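Side-chain contacts in putative acetyltransferase (Streptococcus mutans, PDB 4E2A), which probably transfers an acyl group, most likely acetyl, as an acyltransferase of the GNAT family: residues Y97-S102 and K144-F149; G107-N112 and E148-R153; S116-V121 and E127-Y132. One frame throughout, in Å; residues are numbered along the deposited sequence.

Contact 1 (Y97-S102 and K144-F149)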
ATOM      1  N   TYR B  97      17.830  15.361   0.699  1.00 24.23           N
ATOM      2  CA  TYR B  97      19.074  15.851   1.303  1.00 22.25           C
ATOM      3  C   TYR B  97      20.071  14.719   1.556  1.00 26.18           C
ATOM      4  O   TYR B  97      19.673  13.583   1.839  1.00 22.64           O
ATOM      5  CB  TYR B  97      18.790  16.540   2.647  1.00 22.90           C
ATOM      6  CG  TYR B  97      17.934  17.783   2.543  1.00 20.42           C
ATOM      7  CD1 TYR B  97      18.516  19.032   2.393  1.00 21.88           C
ATOM      8  CD2 TYR B  97      16.541  17.700   2.596  1.00 22.16           C
ATOM      9  CE1 TYR B  97      17.758  20.158   2.288  1.00 25.76           C
ATOM     10  CE2 TYR B  97      15.757  18.838   2.485  1.00 26.86           C
ATOM     11  CZ  TYR B  97      16.383  20.065   2.334  1.00 31.11           C
ATOM     12  OH  TYR B  97      15.653  21.216   2.226  1.00 36.88           O
ATOM     13  N   PHE B  98      21.365  15.044   1.457  1.00 21.64           N
ATOM     14  CA  PHE B  98      22.429  14.205   1.988  1.00 20.82           C
ATOM     15  C   PHE B  98      22.841  14.773   3.339  1.00 26.34           C
ATOM     16  O   PHE B  98      22.808  15.997   3.559  1.00 22.51           O
ATOM     17  CB  PHE B  98      23.691  14.236   1.106  1.00 25.97           C
ATOM     18  CG  PHE B  98      23.622  13.378  -0.141  1.00 23.39           C
ATOM     19  CD1 PHE B  98      22.951  12.178  -0.152  1.00 22.14           C
ATOM     20  CD2 PHE B  98      24.252  13.788  -1.304  1.00 26.92           C
ATOM     21  CE1 PHE B  98      22.903  11.390  -1.307  1.00 25.14           C
ATOM     22  CE2 PHE B  98      24.197  13.019  -2.469  1.00 25.32           C
ATOM     23  CZ  PHE B  98      23.522  11.816  -2.464  1.00 27.50           C
ATOM     24  N   ILE B  99      23.233  13.889   4.247  1.00 18.34           N
ATOM     25  CA  ILE B  99      24.065  14.319   5.356  1.00 21.75           C
ATOM     26  C   ILE B  99      25.444  13.761   5.081  1.00 27.04           C
ATOM     27  O   ILE B  99      25.601  12.582   4.736  1.00 23.55           O
ATOM     28  CB  ILE B  99      23.548  13.903   6.746  1.00 20.32           C
ATOM     29  CG1 ILE B  99      24.471  14.464   7.837  1.00 28.48           C
ATOM     30  CG2 ILE B  99      23.435  12.399   6.868  1.00 21.30           C
ATOM     31  CD1 ILE B  99      23.860  14.427   9.231  1.00 28.66           C
ATOM     32  N   LEU B 100      26.428  14.605   5.210  1.00 25.68           N
ATOM     33  CA  LEU B 100      27.775  14.296   4.812  1.00 24.87           C
ATOM     34  C   LEU B 100      28.745  14.350   5.971  1.00 29.88           C
ATOM     35  O   LEU B 100      28.631  15.158   6.840  1.00 33.99           O
ATOM     36  CB  LEU B 100      28.240  15.241   3.723  1.00 25.70           C
ATOM     37  CG  LEU B 100      27.540  15.162   2.395  1.00 29.49           C
ATOM     38  CD1 LEU B 100      26.720  16.350   2.071  1.00 23.35           C
ATOM     39  CD2 LEU B 100      28.525  14.883   1.371  1.00 35.62           C
ATOM     40  N   MET B 101      29.705  13.459   5.945  1.00 30.08           N
ATOM     41  CA  MET B 101      30.759  13.423   6.929  1.00 35.01           C
ATOM     42  C   MET B 101      32.112  13.521   6.235  1.00 35.80           C
ATOM     43  O   MET B 101      32.486  12.692   5.448  1.00 28.86           O
ATOM     44  CB  MET B 101      30.645  12.168   7.769  1.00 20.00           C
ATOM     45  CG  MET B 101      31.841  11.898   8.571  1.00 20.00           C
ATOM     46  SD  MET B 101      31.601  12.542  10.152  1.00 20.00           S
ATOM     47  CE  MET B 101      31.260  11.054  10.941  1.00 20.00           C
ATOM     48  N   SER B 102      32.795  14.617   6.495  1.00 39.20           N
ATOM     49  CA  SER B 102      34.019  14.907   5.820  1.00 40.32           C
ATOM     50  C   SER B 102      33.883  14.791   4.290  1.00 41.62           C
ATOM     51  O   SER B 102      34.753  14.313   3.650  1.00 42.21           O
ATOM     52  CB  SER B 102      35.137  14.005   6.329  1.00 45.99           C
ATOM     53  OG  SER B 102      35.468  14.262   7.672  1.00 38.86           O
ATOM     54  N   LYS B 144      19.743  11.439  14.363  1.00 25.99           N
ATOM     55  CA  LYS B 144      19.099  12.462  15.167  1.00 28.73           C
ATOM     56  C   LYS B 144      19.290  13.829  14.532  1.00 26.80           C
ATOM     57  O   LYS B 144      18.345  14.608  14.413  1.00 22.53           O
ATOM     58  CB  LYS B 144      19.669  12.451  16.587  1.00 30.33           C
ATOM     59  CG  LYS B 144      19.188  13.574  17.456  1.00 30.21           C
ATOM     60  CD  LYS B 144      19.571  13.357  18.908  1.00 37.01           C
ATOM     61  CE  LYS B 144      19.302  14.603  19.744  1.00 43.88           C
ATOM     62  NZ  LYS B 144      19.687  14.399  21.175  1.00 58.86           N
ATOM     63  N   GLN B 145      20.514  14.121  14.107  1.00 25.11           N
ATOM     64  CA  GLN B 145      20.794  15.421  13.511  1.00 25.29           C
ATOM     65  C   GLN B 145      19.985  15.633  12.228  1.00 29.48           C
ATOM     66  O   GLN B 145      19.470  16.713  11.988  1.00 23.35           O
ATOM     67  CB  GLN B 145      22.284  15.563  13.211  1.00 28.20           C
ATOM     68  CG  GLN B 145      22.718  16.976  12.896  1.00 43.18           C
ATOM     69  CD  GLN B 145      24.224  17.102  12.798  1.00 52.33           C
ATOM     70  OE1 GLN B 145      24.965  16.237  13.283  1.00 41.52           O
ATOM     71  NE2 GLN B 145      24.690  18.176  12.159  1.00 47.39           N
ATOM     72  N   LEU B 146      19.873  14.598  11.404  1.00 21.19           N
ATOM     73  CA  LEU B 146      19.106  14.720  10.163  1.00 22.56           C
ATOM     74  C   LEU B 146      17.585  14.826  10.450  1.00 17.49           C
ATOM     75  O   LEU B 146      16.894  15.582   9.790  1.00 23.04           O
ATOM     76  CB  LEU B 146      19.434  13.577   9.204  1.00 19.72           C
ATOM     77  CG  LEU B 146      18.932  13.622   7.755  1.00 22.50           C
ATOM     78  CD1 LEU B 146      19.164  14.958   7.065  1.00 18.51           C
ATOM     79  CD2 LEU B 146      19.584  12.474   6.936  1.00 18.41           C
ATOM     80  N   PHE B 147      17.084  14.093  11.445  1.00 17.60           N
ATOM     81  CA  PHE B 147      15.678  14.195  11.828  1.00 22.93           C
ATOM     82  C   PHE B 147      15.359  15.579  12.379  1.00 27.58           C
ATOM     83  O   PHE B 147      14.339  16.172  12.027  1.00 19.07           O
ATOM     84  CB  PHE B 147      15.269  13.103  12.820  1.00 24.31           C
ATOM     85  CG  PHE B 147      13.771  13.044  13.094  1.00 22.97           C
ATOM     86  CD1 PHE B 147      12.889  12.520  12.152  1.00 22.21           C
ATOM     87  CD2 PHE B 147      13.256  13.494  14.298  1.00 29.27           C
ATOM     88  CE1 PHE B 147      11.517  12.457  12.404  1.00 29.14           C
ATOM     89  CE2 PHE B 147      11.882  13.429  14.569  1.00 28.68           C
ATOM     90  CZ  PHE B 147      11.010  12.904  13.624  1.00 25.21           C
ATOM     91  N   GLU B 148      16.249  16.110  13.215  1.00 19.39           N
ATOM     92  CA  GLU B 148      16.081  17.456  13.735  1.00 25.37           C
ATOM     93  C   GLU B 148      16.146  18.533  12.641  1.00 28.71           C
ATOM     94  O   GLU B 148      15.428  19.539  12.704  1.00 25.53           O
ATOM     95  CB  GLU B 148      17.084  17.714  14.875  1.00 20.40           C
ATOM     96  CG  GLU B 148      16.925  16.685  15.990  1.00 25.88           C
ATOM     97  CD  GLU B 148      17.435  17.148  17.349  1.00 28.20           C
ATOM     98  OE1 GLU B 148      18.177  18.143  17.386  1.00 37.47           O
ATOM     99  OE2 GLU B 148      17.068  16.514  18.369  1.00 36.19           O
ATOM    100  N   PHE B 149      16.990  18.316  11.633  1.00 25.51           N
ATOM    101  CA  PHE B 149      17.022  19.190  10.465  1.00 28.14           C
ATOM    102  C   PHE B 149      15.678  19.131   9.723  1.00 28.73           C
ATOM    103  O   PHE B 149      15.165  20.159   9.260  1.00 24.20           O
ATOM    104  CB  PHE B 149      18.189  18.807   9.535  1.00 23.35           C
ATOM    105  CG  PHE B 149      18.222  19.568   8.231  1.00 25.52           C
ATOM    106  CD1 PHE B 149      18.951  20.757   8.116  1.00 21.15           C
ATOM    107  CD2 PHE B 149      17.546  19.084   7.104  1.00 26.22           C
ATOM    108  CE1 PHE B 149      18.986  21.472   6.910  1.00 33.28           C
ATOM    109  CE2 PHE B 149      17.586  19.777   5.892  1.00 21.40           C
ATOM    110  CZ  PHE B 149      18.308  20.983   5.794  1.00 34.93           C
TER
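Tyr97 and Phe149 form a T-shaped aromatic pair at one end of an apolar strand-helix contact, where helix 142-157 packs on one face of the mixed sheet and meets strand 94-101. The short axes pass 9.9 Å apart and run at 144°, so helix and strand point in roughly opposing directions. Phe149 is the edge partner. Its CE2 lies over the centre of the Tyr97 ring, 3.5 Å above the plane, with Tyr97 CE1 as its nearest ring atom at 3.6 Å. CZ of Phe149 adds a second touch, also 3.6 Å from Tyr97 CE1, which leans the leading edge to that side of the ring. The planes stand at 72° and the centroids are 4.9 Å apart. With CG anti to the backbone N (chi1 174°), Phe149 extends its ring from the helix toward the strand. The hydroxyl of Tyr97 is turned to another task, a hydrogen bond with Glu95 OE1. In the GNAT fold this helix follows the signature loop, here a Gln-Gly-Leu-Gly-Leu-Gly run, which in relatives binds the pyrophosphate of acetyl-CoA; the residues in contact lie in the first turns behind that loop. Farther along the strand Ile99 meets Leu146, and the two side chains run alongside each other, pointing opposite ways. The methyl branch does the touching, Ile99 CG2 lying 3.9 Å from Leu146 CD2. The longer branch of Ile99 is extended and brings CD1 to 4.4 Å from Gln145 CB, at the solvent-exposed margin, while Ile40 of strand 38-42 packs on both Ile99 and Phe149.

Contact 2 (G107-N112 and E148-R153)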
ATOM      1  N   GLY B 107      24.232   9.482   4.634  1.00 23.16           N
ATOM      2  CA  GLY B 107      22.825   9.155   4.708  1.00 21.22           C
ATOM      3  C   GLY B 107      21.984  10.148   3.925  1.00 20.51           C
ATOM      4  O   GLY B 107      22.512  11.088   3.323  1.00 21.92           O
ATOM      5  N   PHE B 108      20.673   9.928   3.918  1.00 21.48           N
ATOM      6  CA  PHE B 108      19.784  10.778   3.133  1.00 15.61           C
ATOM      7  C   PHE B 108      18.387  10.917   3.730  1.00 16.30           C
ATOM      8  O   PHE B 108      17.955  10.118   4.576  1.00 19.02           O
ATOM      9  CB  PHE B 108      19.760  10.329   1.662  1.00 22.19           C
ATOM     10  CG  PHE B 108      18.968   9.077   1.423  1.00 18.33           C
ATOM     11  CD1 PHE B 108      17.630   9.154   1.037  1.00 19.76           C
ATOM     12  CD2 PHE B 108      19.546   7.831   1.603  1.00 22.02           C
ATOM     13  CE1 PHE B 108      16.886   8.002   0.821  1.00 18.41           C
ATOM     14  CE2 PHE B 108      18.807   6.655   1.391  1.00 24.41           C
ATOM     15  CZ  PHE B 108      17.476   6.743   1.006  1.00 19.16           C
ATOM     16  N   LEU B 109      17.682  11.949   3.261  1.00 20.92           N
ATOM     17  CA  LEU B 109      16.447  12.387   3.859  1.00 19.62           C
ATOM     18  C   LEU B 109      15.512  12.819   2.729  1.00 22.94           C
ATOM     19  O   LEU B 109      15.912  13.608   1.882  1.00 21.08           O
ATOM     20  CB  LEU B 109      16.706  13.573   4.815  1.00 16.10           C
ATOM     21  CG  LEU B 109      15.464  14.419   5.135  1.00 18.11           C
ATOM     22  CD1 LEU B 109      14.459  13.622   5.972  1.00 19.70           C
ATOM     23  CD2 LEU B 109      15.817  15.797   5.788  1.00 16.36           C
ATOM     24  N   LYS B 110      14.291  12.280   2.680  1.00 15.15           N
ATOM     25  CA  LYS B 110      13.332  12.817   1.698  1.00 22.15           C
ATOM     26  C   LYS B 110      12.107  13.398   2.380  1.00 20.81           C
ATOM     27  O   LYS B 110      11.477  12.736   3.224  1.00 22.69           O
ATOM     28  CB  LYS B 110      12.937  11.779   0.628  1.00 19.79           C
ATOM     29  CG  LYS B 110      11.938  12.290  -0.428  1.00 22.78           C
ATOM     30  CD  LYS B 110      11.584  11.183  -1.443  1.00 23.57           C
ATOM     31  CE  LYS B 110      10.800  11.753  -2.640  1.00 28.46           C
ATOM     32  NZ  LYS B 110       9.309  11.793  -2.442  1.00 30.59           N
ATOM     33  N   VAL B 111      11.775  14.640   2.026  1.00 17.78           N
ATOM     34  CA  VAL B 111      10.576  15.296   2.574  1.00 17.33           C
ATOM     35  C   VAL B 111       9.585  15.726   1.478  1.00 24.44           C
ATOM     36  O   VAL B 111       9.988  16.027   0.373  1.00 20.33           O
ATOM     37  CB  VAL B 111      10.939  16.487   3.505  1.00 13.51           C
ATOM     38  CG1 VAL B 111      11.620  15.951   4.787  1.00 15.60           C
ATOM     39  CG2 VAL B 111      11.835  17.468   2.787  1.00 25.24           C
ATOM     40  N   ASN B 112       8.288  15.716   1.784  1.00 21.75           N
ATOM     41  CA  ASN B 112       7.265  16.063   0.805  1.00 23.66           C
ATOM     42  C   ASN B 112       6.245  17.064   1.336  1.00 22.08           C
ATOM     43  O   ASN B 112       5.974  17.115   2.538  1.00 23.78           O
ATOM     44  CB  ASN B 112       6.470  14.831   0.352  1.00 22.62           C
ATOM     45  CG  ASN B 112       7.339  13.653  -0.028  1.00 23.81           C
ATOM     46  OD1 ASN B 112       7.064  12.526   0.385  1.00 28.40           O
ATOM     47  ND2 ASN B 112       8.350  13.889  -0.843  1.00 21.64           N
ATOM     48  N   GLU B 148      16.249  16.110  13.215  1.00 19.39           N
ATOM     49  CA  GLU B 148      16.081  17.456  13.735  1.00 25.37           C
ATOM     50  C   GLU B 148      16.146  18.533  12.641  1.00 28.71           C
ATOM     51  O   GLU B 148      15.428  19.539  12.704  1.00 25.53           O
ATOM     52  CB  GLU B 148      17.084  17.714  14.875  1.00 20.40           C
ATOM     53  CG  GLU B 148      16.925  16.685  15.990  1.00 25.88           C
ATOM     54  CD  GLU B 148      17.435  17.148  17.349  1.00 28.20           C
ATOM     55  OE1 GLU B 148      18.177  18.143  17.386  1.00 37.47           O
ATOM     56  OE2 GLU B 148      17.068  16.514  18.369  1.00 36.19           O
ATOM     57  N   PHE B 149      16.990  18.316  11.633  1.00 25.51           N
ATOM     58  CA  PHE B 149      17.022  19.190  10.465  1.00 28.14           C
ATOM     59  C   PHE B 149      15.678  19.131   9.723  1.00 28.73           C
ATOM     60  O   PHE B 149      15.165  20.159   9.260  1.00 24.20           O
ATOM     61  CB  PHE B 149      18.189  18.807   9.535  1.00 23.35           C
ATOM     62  CG  PHE B 149      18.222  19.568   8.231  1.00 25.52           C
ATOM     63  CD1 PHE B 149      18.951  20.757   8.116  1.00 21.15           C
ATOM     64  CD2 PHE B 149      17.546  19.084   7.104  1.00 26.22           C
ATOM     65  CE1 PHE B 149      18.986  21.472   6.910  1.00 33.28           C
ATOM     66  CE2 PHE B 149      17.586  19.777   5.892  1.00 21.40           C
ATOM     67  CZ  PHE B 149      18.308  20.983   5.794  1.00 34.93           C
ATOM     68  N   ALA B 150      15.123  17.926   9.589  1.00 24.66           N
ATOM     69  CA  ALA B 150      13.816  17.769   8.940  1.00 20.29           C
ATOM     70  C   ALA B 150      12.716  18.551   9.654  1.00 24.83           C
ATOM     71  O   ALA B 150      11.904  19.203   8.990  1.00 19.46           O
ATOM     72  CB  ALA B 150      13.417  16.289   8.822  1.00 18.85           C
ATOM     73  N   LEU B 151      12.687  18.483  10.988  1.00 23.04           N
ATOM     74  CA  LEU B 151      11.705  19.244  11.790  1.00 25.66           C
ATOM     75  C   LEU B 151      11.862  20.758  11.642  1.00 29.91           C
ATOM     76  O   LEU B 151      10.869  21.504  11.633  1.00 24.27           O
ATOM     77  CB  LEU B 151      11.815  18.882  13.274  1.00 23.36           C
ATOM     78  CG  LEU B 151      11.572  17.415  13.614  1.00 27.38           C
ATOM     79  CD1 LEU B 151      11.744  17.187  15.104  1.00 30.52           C
ATOM     80  CD2 LEU B 151      10.178  16.977  13.133  1.00 26.54           C
ATOM     81  N   GLU B 152      13.104  21.222  11.548  1.00 30.30           N
ATOM     82  CA  GLU B 152      13.340  22.650  11.331  1.00 36.98           C
ATOM     83  C   GLU B 152      12.914  23.101   9.920  1.00 35.79           C
ATOM     84  O   GLU B 152      12.314  24.165   9.758  1.00 32.66           O
ATOM     85  CB  GLU B 152      14.791  23.023  11.635  1.00 35.32           C
ATOM     86  CG  GLU B 152      15.072  24.507  11.489  1.00 51.08           C
ATOM     87  CD  GLU B 152      14.151  25.390  12.336  1.00 59.96           C
ATOM     88  OE1 GLU B 152      13.622  24.914  13.368  1.00 53.61           O
ATOM     89  OE2 GLU B 152      13.966  26.573  11.965  1.00 57.47           O
ATOM     90  N   ARG B 153      13.185  22.283   8.903  1.00 27.61           N
ATOM     91  CA  ARG B 153      12.656  22.574   7.571  1.00 27.68           C
ATOM     92  C   ARG B 153      11.136  22.707   7.600  1.00 29.05           C
ATOM     93  O   ARG B 153      10.552  23.602   6.974  1.00 24.67           O
ATOM     94  CB  ARG B 153      13.078  21.504   6.549  1.00 34.65           C
ATOM     95  CG  ARG B 153      14.534  21.582   6.141  1.00 38.62           C
ATOM     96  CD  ARG B 153      14.872  22.939   5.532  1.00 50.02           C
ATOM     97  NE  ARG B 153      14.127  23.210   4.299  1.00 44.40           N
ATOM     98  CZ  ARG B 153      14.237  24.341   3.601  1.00 59.03           C
ATOM     99  NH1 ARG B 153      15.050  25.311   4.020  1.00 46.93           N
ATOM    100  NH2 ARG B 153      13.532  24.514   2.486  1.00 55.86           N
TER
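Leu109 and Ala150 make the principal apolar touch between strand 104-113 and helix 142-157. Both methyls of Leu109 reach the single methyl of the alanine, with Leu109 CD2 3.9 Å and Leu109 CD1 4.0 Å from Ala150 CB, so the small residue is received at the forked end of the leucine. A chi1 of 160° swings CG of Leu109 away from the backbone N and carries the fork toward the helix. Val111, two residues on, adds a looser touch on the same alanine, its CG1 4.4 Å from Ala150 CB. The aromatic part of the contact is an edge approach: Leu109 CD2 lies in the plane of the Phe149 ring, 3.9 Å from Phe149 CD2, and thus serves the ring and the alanine together. Strand 125-133, helix 142-157 and strand 161-167 make a beta-alpha-beta crossover between parallel neighbours in the sheet, and the connecting helix rests on strand 104-113, the antiparallel neighbour of strand 125-133. The short axes run 10.0 Å apart at 25°, nearly parallel. Among the polar side chains, Lys110 leaves the strand on the sheet face away from the helix, and Arg153 makes a long, weak ion pair with Glu95.

Contact 3 (S116-V121 and E127-Y132)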
ATOM      1  N   SER B 116       2.845  16.115  -3.675  1.00 34.52           N
ATOM      2  CA  SER B 116       3.920  15.119  -3.637  1.00 32.79           C
ATOM      3  C   SER B 116       3.918  14.253  -2.373  1.00 34.54           C
ATOM      4  O   SER B 116       4.686  13.288  -2.267  1.00 33.53           O
ATOM      5  CB  SER B 116       5.283  15.789  -3.826  1.00 33.06           C
ATOM      6  OG  SER B 116       5.373  16.357  -5.121  1.00 37.69           O
ATOM      7  N   GLN B 117       3.065  14.576  -1.407  1.00 31.51           N
ATOM      8  CA  GLN B 117       2.964  13.712  -0.247  1.00 33.19           C
ATOM      9  C   GLN B 117       2.497  12.334  -0.707  1.00 38.34           C
ATOM     10  O   GLN B 117       1.757  12.205  -1.689  1.00 34.12           O
ATOM     11  CB  GLN B 117       2.014  14.289   0.810  1.00 24.43           C
ATOM     12  CG  GLN B 117       2.377  15.702   1.299  1.00 25.49           C
ATOM     13  CD  GLN B 117       1.305  16.279   2.218  1.00 30.02           C
ATOM     14  OE1 GLN B 117       1.176  15.885   3.383  1.00 30.40           O
ATOM     15  NE2 GLN B 117       0.528  17.206   1.692  1.00 29.05           N
ATOM     16  N   THR B 118       2.935  11.302  -0.001  1.00 28.21           N
ATOM     17  CA  THR B 118       2.563   9.939  -0.364  1.00 40.75           C
ATOM     18  C   THR B 118       1.073   9.685  -0.154  1.00 45.80           C
ATOM     19  O   THR B 118       0.488   8.822  -0.810  1.00 59.06           O
ATOM     20  CB  THR B 118       3.382   8.888   0.414  1.00 30.87           C
ATOM     21  OG1 THR B 118       3.118   8.990   1.820  1.00 39.00           O
ATOM     22  CG2 THR B 118       4.875   9.077   0.164  1.00 37.01           C
ATOM     23  N   GLU B 119       0.472  10.437   0.763  1.00 46.55           N
ATOM     24  CA  GLU B 119      -0.955  10.318   1.060  1.00 48.43           C
ATOM     25  C   GLU B 119      -1.514  11.683   1.419  1.00 45.27           C
ATOM     26  O   GLU B 119      -0.848  12.477   2.075  1.00 36.45           O
ATOM     27  CB  GLU B 119      -1.194   9.342   2.218  1.00 51.52           C
ATOM     28  CG  GLU B 119      -0.877   7.893   1.877  1.00 73.79           C
ATOM     29  CD  GLU B 119      -0.974   6.960   3.075  1.00 83.65           C
ATOM     30  OE1 GLU B 119      -0.832   7.440   4.221  1.00 75.07           O
ATOM     31  OE2 GLU B 119      -1.189   5.742   2.865  1.00 85.85           O
ATOM     32  N   GLN B 120      -2.736  11.964   0.979  1.00 42.66           N
ATOM     33  CA  GLN B 120      -3.402  13.192   1.392  1.00 40.07           C
ATOM     34  C   GLN B 120      -4.224  12.915   2.644  1.00 53.52           C
ATOM     35  O   GLN B 120      -5.363  12.446   2.557  1.00 48.25           O
ATOM     36  CB  GLN B 120      -4.299  13.742   0.276  1.00 50.84           C
ATOM     37  CG  GLN B 120      -3.554  14.205  -0.965  1.00 57.41           C
ATOM     38  CD  GLN B 120      -2.517  15.280  -0.668  1.00 51.30           C
ATOM     39  OE1 GLN B 120      -2.803  16.281  -0.002  1.00 46.82           O
ATOM     40  NE2 GLN B 120      -1.304  15.072  -1.159  1.00 35.41           N
ATOM     41  N   VAL B 121      -3.638  13.193   3.807  1.00 45.15           N
ATOM     42  CA  VAL B 121      -4.293  12.904   5.077  1.00 38.29           C
ATOM     43  C   VAL B 121      -4.540  14.149   5.946  1.00 49.28           C
ATOM     44  O   VAL B 121      -5.429  14.151   6.796  1.00 48.91           O
ATOM     45  CB  VAL B 121      -3.536  11.815   5.867  1.00 40.70           C
ATOM     46  CG1 VAL B 121      -3.775  10.452   5.246  1.00 43.28           C
ATOM     47  CG2 VAL B 121      -2.037  12.140   5.933  1.00 44.83           C
ATOM     48  N   GLU B 127       5.493  16.119   5.028  1.00 20.39           N
ATOM     49  CA  GLU B 127       5.724  14.703   5.293  1.00 23.49           C
ATOM     50  C   GLU B 127       7.216  14.379   5.370  1.00 21.03           C
ATOM     51  O   GLU B 127       7.980  14.784   4.517  1.00 20.72           O
ATOM     52  CB  GLU B 127       5.089  13.840   4.185  1.00 24.46           C
ATOM     53  CG  GLU B 127       5.426  12.349   4.290  1.00 26.21           C
ATOM     54  CD  GLU B 127       4.953  11.525   3.084  1.00 26.41           C
ATOM     55  OE1 GLU B 127       4.493  12.103   2.087  1.00 23.52           O
ATOM     56  OE2 GLU B 127       5.050  10.286   3.135  1.00 37.02           O
ATOM     57  N   ILE B 128       7.626  13.658   6.402  1.00 25.59           N
ATOM     58  CA  ILE B 128       8.974  13.095   6.423  1.00 26.32           C
ATOM     59  C   ILE B 128       8.842  11.651   5.939  1.00 28.17           C
ATOM     60  O   ILE B 128       8.264  10.807   6.636  1.00 26.72           O
ATOM     61  CB  ILE B 128       9.617  13.182   7.820  1.00 22.33           C
ATOM     62  CG1 ILE B 128       9.626  14.640   8.306  1.00 21.53           C
ATOM     63  CG2 ILE B 128      11.042  12.637   7.781  1.00 26.30           C
ATOM     64  CD1 ILE B 128       9.812  14.776   9.840  1.00 17.51           C
ATOM     65  N   GLN B 129       9.322  11.394   4.720  1.00 23.56           N
ATOM     66  CA  GLN B 129       9.057  10.126   4.026  1.00 21.97           C
ATOM     67  C   GLN B 129      10.174   9.094   4.199  1.00 25.90           C
ATOM     68  O   GLN B 129       9.900   7.922   4.478  1.00 26.69           O
ATOM     69  CB  GLN B 129       8.807  10.364   2.519  1.00 25.28           C
ATOM     70  CG  GLN B 129       8.419   9.083   1.735  1.00 27.75           C
ATOM     71  CD  GLN B 129       8.630   9.197   0.220  1.00 31.33           C
ATOM     72  OE1 GLN B 129       8.681  10.294  -0.340  1.00 25.19           O
ATOM     73  NE2 GLN B 129       8.750   8.049  -0.448  1.00 23.50           N
ATOM     74  N   ARG B 130      11.419   9.526   4.000  1.00 20.79           N
ATOM     75  CA  ARG B 130      12.581   8.645   4.056  1.00 19.61           C
ATOM     76  C   ARG B 130      13.718   9.204   4.906  1.00 26.73           C
ATOM     77  O   ARG B 130      14.091  10.372   4.771  1.00 17.64           O
ATOM     78  CB  ARG B 130      13.160   8.409   2.645  1.00 26.84           C
ATOM     79  CG  ARG B 130      12.363   7.492   1.745  1.00 28.12           C
ATOM     80  CD  ARG B 130      13.028   7.362   0.354  1.00 22.92           C
ATOM     81  NE  ARG B 130      12.121   6.655  -0.529  1.00 26.59           N
ATOM     82  CZ  ARG B 130      12.028   6.851  -1.837  1.00 32.37           C
ATOM     83  NH1 ARG B 130      12.808   7.750  -2.440  1.00 25.55           N
ATOM     84  NH2 ARG B 130      11.151   6.136  -2.542  1.00 26.39           N
ATOM     85  N   LEU B 131      14.306   8.357   5.747  1.00 23.24           N
ATOM     86  CA  LEU B 131      15.526   8.746   6.450  1.00 18.39           C
ATOM     87  C   LEU B 131      16.371   7.498   6.742  1.00 18.71           C
ATOM     88  O   LEU B 131      15.965   6.652   7.539  1.00 20.97           O
ATOM     89  CB  LEU B 131      15.187   9.527   7.749  1.00 19.47           C
ATOM     90  CG  LEU B 131      16.308  10.375   8.414  1.00 23.62           C
ATOM     91  CD1 LEU B 131      15.809  11.261   9.568  1.00 19.28           C
ATOM     92  CD2 LEU B 131      17.446   9.488   8.916  1.00 21.18           C
ATOM     93  N   TYR B 132      17.528   7.400   6.076  1.00 20.40           N
ATOM     94  CA  TYR B 132      18.456   6.296   6.211  1.00 19.49           C
ATOM     95  C   TYR B 132      19.866   6.778   6.522  1.00 20.63           C
ATOM     96  O   TYR B 132      20.333   7.772   5.960  1.00 18.57           O
ATOM     97  CB  TYR B 132      18.528   5.486   4.899  1.00 17.43           C
ATOM     98  CG  TYR B 132      17.300   4.660   4.570  1.00 20.31           C
ATOM     99  CD1 TYR B 132      17.197   3.329   4.967  1.00 22.19           C
ATOM    100  CD2 TYR B 132      16.248   5.215   3.847  1.00 25.37           C
ATOM    101  CE1 TYR B 132      16.085   2.583   4.643  1.00 26.24           C
ATOM    102  CE2 TYR B 132      15.143   4.480   3.526  1.00 27.65           C
ATOM    103  CZ  TYR B 132      15.061   3.167   3.924  1.00 27.22           C
ATOM    104  OH  TYR B 132      13.950   2.432   3.596  1.00 25.93           O
TER
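The connection between strands 104-113 and 125-133 of the GNAT sheet is tied back to strand 125-133 by a two-pronged carboxylate grip, Glu127 holding Thr118 at both its backbone N-H and its hydroxyl. Two residues along the strand, Gln129 and Arg130 both face Lys110 in a classic beta bulge; in relatives such a bulge goes with the splaying of this strand from the next, where acetyl-CoA binds, and the same is probable here. Thr118 N donates to Glu127 OE1 at 2.7 Å and nearly straight (167°), using the syn lone pair of that oxygen. The hydroxyl donates to the other one, Thr118 OG1 to Glu127 OE2 at 2.7 Å, arriving on the syn side but 30° out of the carboxylate plane. Thr118 sets OG1 between its backbone N and carbonyl carbon (chi1 63°), which lets both donors address one carboxylate. Glu127 reaches them on an extended chain, and two bonds from one residue would limit rotation of its carboxylate. Gln117 lies alongside, its CA 3.2 Å from Glu127 OE1, while its amide is occupied by Gly114 and Trp163. Beyond the grip lies the Gln129 amide, whose OE1 accepts a hydrogen bond from Lys110 NZ; the methyl Thr118 CG2 sits over one face of this amide, 3.8 Å from Gln129 CD.

Contacts 1 and 2 are two buried halves of one interface: helix 142-157 lies over neighbouring strands 94-101 and 104-113, and Phe149 serves both, offering its ring edge to an aromatic face in the first and to a leucine methyl in the second. Both are apolar across their segments. Contact 3 is partly buried and polar, a loop held to strand 125-133 by a carboxylate, with an exposed threonine as its partner. It joins contact 2 through backbone pairing of strands 104-113 and 125-133 and through Lys110 and Gln129. Toward contact 1 its strand turns Ile128 and Leu131 onto Phe147; the helix covers the face of strand 125-133 opposite to the one that carries contact 3.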